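Local atomic coordinates of oligopeptide-binding protein AppA (Bacillus subtilis, PDB entry 1XOC), a protein that binds oligopeptides as the substrate-capturing component of an ABC permease, a transport system able to replace the Opp system in sporulation and genetic competence. Residues N275-D280 / A342-T347; K74-G79 / E136-L141. All coordinates share one frame; numbering follows the deposited sequence. Where two conformers were deposited one is given.

Interaction 1. Residues N275-D280 / A342-T347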
loop_
_atom_site.group_PDB
_atom_site.type_symbol
_atom_site.label_atom_id
_atom_site.label_comp_id
_atom_site.label_asym_id
_atom_site.label_seq_id
_atom_site.Cartn_x
_atom_site.Cartn_y
_atom_site.Cartn_z
ATOM N N ASN A 275 -13.335 -10.490 15.937
ATOM C CA ASN A 275 -14.699 -11.012 15.824
ATOM C C ASN A 275 -14.706 -12.521 16.031
ATOM O O ASN A 275 -14.027 -13.253 15.322
ATOM C CB ASN A 275 -15.314 -10.656 14.460
ATOM C CG ASN A 275 -16.817 -10.910 14.395
ATOM O OD1 ASN A 275 -17.294 -11.995 14.736
ATOM N ND2 ASN A 275 -17.568 -9.916 13.930
ATOM N N GLU A 276 -15.491 -12.961 17.016
ATOM C CA GLU A 276 -15.676 -14.368 17.360
ATOM C C GLU A 276 -15.856 -15.270 16.139
ATOM O O GLU A 276 -15.405 -16.419 16.133
ATOM C CB GLU A 276 -16.936 -14.533 18.231
ATOM C CG GLU A 276 -16.955 -13.769 19.548
ATOM C CD GLU A 276 -18.389 -13.618 20.130
ATOM O OE1 GLU A 276 -19.023 -14.654 20.473
ATOM O OE2 GLU A 276 -18.881 -12.459 20.242
ATOM N N LEU A 277 -16.551 -14.755 15.122
ATOM C CA LEU A 277 -16.879 -15.541 13.938
ATOM C C LEU A 277 -15.642 -16.024 13.211
ATOM O O LEU A 277 -15.679 -17.071 12.559
ATOM C CB LEU A 277 -17.747 -14.731 12.970
ATOM C CG LEU A 277 -19.144 -14.317 13.472
ATOM C CD1 LEU A 277 -19.883 -13.485 12.416
ATOM C CD2 LEU A 277 -19.978 -15.510 13.903
ATOM N N PHE A 278 -14.558 -15.265 13.318
ATOM C CA PHE A 278 -13.390 -15.504 12.479
ATOM C C PHE A 278 -12.166 -15.962 13.248
ATOM O O PHE A 278 -11.099 -16.013 12.690
ATOM C CB PHE A 278 -13.058 -14.242 11.670
ATOM C CG PHE A 278 -14.216 -13.724 10.874
ATOM C CD1 PHE A 278 -14.896 -14.564 10.013
ATOM C CD2 PHE A 278 -14.644 -12.408 10.998
ATOM C CE1 PHE A 278 -15.984 -14.126 9.305
ATOM C CE2 PHE A 278 -15.721 -11.956 10.280
ATOM C CZ PHE A 278 -16.400 -12.815 9.425
ATOM N N LYS A 279 -12.329 -16.348 14.509
ATOM C CA LYS A 279 -11.193 -16.798 15.293
ATOM C C LYS A 279 -10.694 -18.211 14.928
ATOM O O LYS A 279 -9.496 -18.491 15.022
ATOM C CB LYS A 279 -11.534 -16.718 16.778
ATOM C CG LYS A 279 -11.607 -15.295 17.294
ATOM C CD LYS A 279 -11.963 -15.267 18.787
ATOM C CE LYS A 279 -12.073 -13.836 19.321
ATOM N NZ LYS A 279 -12.508 -13.806 20.751
ATOM N N ASP A 280 -11.613 -19.090 14.518
ATOM C CA ASP A 280 -11.295 -20.489 14.206
ATOM C C ASP A 280 -10.717 -20.594 12.804
ATOM O O ASP A 280 -11.362 -20.209 11.826
ATOM C CB ASP A 280 -12.561 -21.349 14.314
ATOM C CG ASP A 280 -12.300 -22.858 14.181
ATOM O OD1 ASP A 280 -11.156 -23.291 13.937
ATOM O OD2 ASP A 280 -13.273 -23.632 14.330
ATOM N N ALA A 342 -16.998 -27.596 12.490
ATOM C CA ALA A 342 -16.611 -26.496 13.382
ATOM C C ALA A 342 -17.720 -26.053 14.344
ATOM O O ALA A 342 -17.548 -25.075 15.070
ATOM C CB ALA A 342 -16.111 -25.306 12.575
ATOM N N GLY A 343 -18.855 -26.753 14.347
ATOM C CA GLY A 343 -19.935 -26.485 15.300
ATOM C C GLY A 343 -21.089 -25.634 14.795
ATOM O O GLY A 343 -22.023 -25.357 15.546
ATOM N N TRP A 344 -21.041 -25.224 13.530
ATOM C CA TRP A 344 -22.074 -24.364 12.958
ATOM C C TRP A 344 -23.140 -25.184 12.244
ATOM O O TRP A 344 -22.830 -25.994 11.369
ATOM C CB TRP A 344 -21.455 -23.339 11.998
ATOM C CG TRP A 344 -20.659 -22.325 12.706
ATOM C CD1 TRP A 344 -19.313 -22.367 12.952
ATOM C CD2 TRP A 344 -21.138 -21.109 13.300
ATOM N NE1 TRP A 344 -18.929 -21.254 13.660
ATOM C CE2 TRP A 344 -20.025 -20.464 13.884
ATOM C CE3 TRP A 344 -22.391 -20.494 13.379
ATOM C CZ2 TRP A 344 -20.132 -19.242 14.555
ATOM C CZ3 TRP A 344 -22.498 -19.275 14.044
ATOM C CH2 TRP A 344 -21.365 -18.657 14.612
ATOM N N LYS A 345 -24.393 -24.995 12.644
ATOM C CA LYS A 345 -25.525 -25.517 11.892
ATOM C C LYS A 345 -26.754 -24.678 12.204
ATOM O O LYS A 345 -26.839 -24.071 13.264
ATOM C CB LYS A 345 -25.755 -27.002 12.204
ATOM C CG LYS A 345 -26.572 -27.303 13.432
ATOM C CD LYS A 345 -26.982 -28.791 13.474
ATOM C CE LYS A 345 -25.781 -29.717 13.769
ATOM N NZ LYS A 345 -24.752 -29.791 12.674
ATOM N N ASP A 346 -27.680 -24.602 11.257
ATOM C CA ASP A 346 -28.916 -23.866 11.466
ATOM C C ASP A 346 -29.745 -24.669 12.469
ATOM O O ASP A 346 -30.096 -25.813 12.199
ATOM C CB ASP A 346 -29.657 -23.710 10.139
ATOM C CG ASP A 346 -30.996 -22.943 10.285
ATOM O OD1 ASP A 346 -31.399 -22.477 11.401
ATOM O OD2 ASP A 346 -31.692 -22.808 9.259
ATOM N N THR A 347 -30.031 -24.069 13.623
ATOM C CA THR A 347 -30.798 -24.738 14.679
ATOM C C THR A 347 -32.131 -24.057 14.952
ATOM O O THR A 347 -32.789 -24.355 15.949
ATOM C CB THR A 347 -30.016 -24.758 15.996
ATOM O OG1 THR A 347 -29.704 -23.414 16.383
ATOM C CG2 THR A 347 -28.739 -25.550 15.843
HETATM O O HOH W 1 -15.446 -23.301 15.677
#

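Interaction 2. Residues K74-G79 / E136-L141. With ZN (zinc ion), chain Q.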
loop_
_atom_site.group_PDB
_atom_site.type_symbol
_atom_site.label_atom_id
_atom_site.label_comp_id
_atom_site.label_asym_id
_atom_site.label_seq_id
_atom_site.Cartn_x
_atom_site.Cartn_y
_atom_site.Cartn_z
ATOM N N LYS A 74 27.422 3.681 2.310
ATOM C CA LYS A 74 28.374 2.612 2.590
ATOM C C LYS A 74 27.819 1.722 3.686
ATOM O O LYS A 74 27.492 2.204 4.770
ATOM C CB LYS A 74 29.699 3.212 3.049
ATOM C CG LYS A 74 30.732 2.218 3.439
ATOM C CD LYS A 74 31.297 1.457 2.241
ATOM C CE LYS A 74 32.470 0.568 2.631
ATOM N NZ LYS A 74 32.661 -0.507 1.626
ATOM N N GLU A 75 27.715 0.427 3.404
ATOM C CA GLU A 75 27.352 -0.550 4.424
ATOM C C GLU A 75 28.552 -0.916 5.291
ATOM O O GLU A 75 29.601 -1.310 4.782
ATOM C CB GLU A 75 26.767 -1.808 3.778
ATOM C CG GLU A 75 26.157 -2.787 4.768
ATOM C CD GLU A 75 25.471 -3.954 4.086
ATOM O OE1 GLU A 75 26.178 -4.879 3.635
ATOM O OE2 GLU A 75 24.225 -3.946 4.001
ATOM N N LEU A 76 28.389 -0.784 6.604
ATOM C CA LEU A 76 29.471 -1.059 7.542
ATOM C C LEU A 76 29.107 -2.200 8.486
ATOM O O LEU A 76 27.945 -2.600 8.572
ATOM C CB LEU A 76 29.816 0.197 8.344
ATOM C CG LEU A 76 30.174 1.444 7.533
ATOM C CD1 LEU A 76 30.340 2.649 8.446
ATOM C CD2 LEU A 76 31.436 1.209 6.716
ATOM N N ASP A 77 30.105 -2.721 9.190
ATOM C CA ASP A 77 29.867 -3.658 10.281
ATOM C C ASP A 77 28.936 -4.785 9.846
ATOM O O ASP A 77 28.043 -5.189 10.592
ATOM C CB ASP A 77 29.284 -2.931 11.495
ATOM C CG ASP A 77 30.166 -1.793 11.969
ATOM O OD1 ASP A 77 31.396 -1.869 11.771
ATOM O OD2 ASP A 77 29.717 -0.781 12.550
ATOM N N GLY A 78 29.150 -5.287 8.635
ATOM C CA GLY A 78 28.360 -6.407 8.110
ATOM C C GLY A 78 26.871 -6.150 7.950
ATOM O O GLY A 78 26.093 -7.114 7.822
ATOM N N GLY A 79 26.452 -4.882 7.912
ATOM C CA GLY A 79 25.041 -4.522 7.879
ATOM C C GLY A 79 24.470 -3.959 9.142
ATOM O O GLY A 79 23.273 -3.658 9.166
ATOM N N GLU A 136 26.387 14.541 6.302
ATOM C CA GLU A 136 26.719 13.140 6.541
ATOM C C GLU A 136 26.039 12.587 7.776
ATOM O O GLU A 136 26.058 13.219 8.835
ATOM C CB GLU A 136 28.195 12.931 6.669
ATOM C CG GLU A 136 28.676 11.486 6.706
ATOM C CD GLU A 136 30.107 11.351 6.227
ATOM O OE1 GLU A 136 30.867 12.345 6.397
ATOM O OE2 GLU A 136 30.473 10.256 5.688
ATOM N N VAL A 137 25.461 11.391 7.635
ATOM C CA VAL A 137 24.745 10.755 8.730
ATOM C C VAL A 137 25.140 9.293 8.871
ATOM O O VAL A 137 25.340 8.606 7.883
ATOM C CB VAL A 137 23.224 10.813 8.473
ATOM C CG1 VAL A 137 22.456 10.031 9.484
ATOM C CG2 VAL A 137 22.754 12.243 8.508
ATOM N N LEU A 138 25.248 8.817 10.105
ATOM C CA LEU A 138 25.535 7.400 10.373
ATOM C C LEU A 138 24.305 6.773 11.022
ATOM O O LEU A 138 23.859 7.223 12.068
ATOM C CB LEU A 138 26.734 7.227 11.308
ATOM C CG LEU A 138 27.093 5.775 11.629
ATOM C CD1 LEU A 138 27.775 5.068 10.436
ATOM C CD2 LEU A 138 28.010 5.737 12.844
ATOM N N PHE A 139 23.770 5.749 10.366
ATOM C CA PHE A 139 22.720 4.924 10.918
ATOM C C PHE A 139 23.307 3.709 11.575
ATOM O O PHE A 139 24.131 3.001 10.954
ATOM C CB PHE A 139 21.779 4.468 9.817
ATOM C CG PHE A 139 21.008 5.587 9.153
ATOM C CD1 PHE A 139 21.448 6.163 7.990
ATOM C CD2 PHE A 139 19.818 6.020 9.671
ATOM C CE1 PHE A 139 20.683 7.180 7.364
ATOM C CE2 PHE A 139 19.071 7.012 9.034
ATOM C CZ PHE A 139 19.487 7.581 7.899
ATOM N N LYS A 140 22.919 3.442 12.826
ATOM C CA LYS A 140 23.388 2.278 13.558
ATOM C C LYS A 140 22.207 1.389 13.908
ATOM O O LYS A 140 21.188 1.882 14.391
ATOM C CB LYS A 140 24.090 2.704 14.839
ATOM C CG LYS A 140 25.324 3.580 14.550
ATOM C CD LYS A 140 25.932 4.231 15.778
ATOM C CE LYS A 140 26.915 3.342 16.467
ATOM N NZ LYS A 140 27.540 4.104 17.569
ATOM N N LEU A 141 22.369 0.089 13.666
ATOM C CA LEU A 141 21.293 -0.865 13.856
ATOM C C LEU A 141 21.530 -1.757 15.076
ATOM O O LEU A 141 22.663 -2.066 15.433
ATOM C CB LEU A 141 21.077 -1.732 12.623
ATOM C CG LEU A 141 20.419 -1.120 11.376
ATOM C CD1 LEU A 141 21.290 -0.029 10.759
ATOM C CD2 LEU A 141 20.128 -2.233 10.330
HETATM ZN ZN ZN Q . 27.624 5.236 19.573
#

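Interaction 1. Residues N275-D280 / A342-T347
Leu277 (CG anti to the carbonyl carbon, chi1 -64°, with chi2 extended) brings CD2 to the contact although its CB does not point there; Trp344 (likewise, chi1 -70°) swings its indole toward that methyl. The setting is loop against loop: the residues leading into helix 281-289 face the Schellman motif that closes helix 332-341, with Gly343 at positive phi. Leu277 CD2 lies 3.5 Å from Trp344 CH2 and 3.8 Å from its CZ2, approaching the ring obliquely while the two side chains cross at about a right angle. Phe360 of strand 358-367 touches both residues, and Val283 packs on Trp344, so the pair belongs to the buried layer between strand and helices. Asp346 OD1 bonds to Asn348 N and Thr347 N to Asp354 OD2, leading into the zinc site of Asn348, Asp350, Ile352 and Asp354.

An Asx turn shapes the leucine's own loop. Leu277 N donates to Asn275 OD1 over 2.9 Å with an N-H...O angle of 163°, in the carbonyl plane and on a lone pair. At the loop's other end Asp280 is the N-cap of helix 281-289, its OD1 accepting from Lys282 N. OD2 of Asp280 stands 3.7 Å from Ala342 CB. No direct hydrogen bond joins the segments; one water does, donating to Asp280 OD2 at 2.6 Å and to Ala342 O at 2.8 Å, the latter also bonded by Lys355 NZ.

Interaction 2. Residues K74-G79 / E136-L141
Leu76 CD1 meets Leu138 CD1 at 4.0 Å, one methyl against another, where the two side chains cross at about a right angle. Both residues belong to a five-stranded antiparallel sheet, but not to neighbouring strands: 65-76 and 136-141 each pair with strand 81-86, which runs between them, and no hydrogen bond joins the two segments directly. The contact therefore bridges over the middle strand on one face of the sheet. Leu138 can reach across because its CG is anti to the backbone N (chi1 -180°), bringing a branch nearer than its CB direction alone would suggest.

The second contact lies at the turn between strands 65-76 and 81-86, where Leu141 CD2 approaches Gly79 O at 3.6 Å. Gly79 closes a tight turn, its N bonded to Leu76 O at 2.8 Å, which probably orients the carbonyl that follows; the backbone angles of Asp77 and Gly78 fit type I'. Gly79 has phi 106°, a conformation that suits a residue without a CB.

Farther out, Leu76 packs on Ala81 and Asp83 of the middle strand, and Leu138 on Lys132 of the strand beyond. Backbone hydrogen bonds of Val137 with Val84 and of Phe139 with Tyr82 fix strand 136-141 against 81-86, while Val137 and Phe139 turn to helix 100-108. Lys140, probably as the neutral amine, bends at chi3 (86°) and binds a zinc ion through NZ at 2.3 Å.

Overall arrangement
The two contacts sit far apart, with centres about 51 Å from each other and nearest atoms about 34 Å apart; they share no helix or strand and follow one another along the chain. Both are small and peripheral, their centres about 31 and 28 Å from that of the chain. Interaction 1 is the more buried, with three of its four touching residues enclosed against two of four in interaction 2. It joins loops at helix ends and mixes aliphatic-aromatic packing with a water bridge. Interaction 2 instead spans a strand within one sheet, has no direct hydrogen bond between its segments, and relies on aliphatic methyls, one of them against a turn carbonyl, with a zinc ion bound nearby at Lys140.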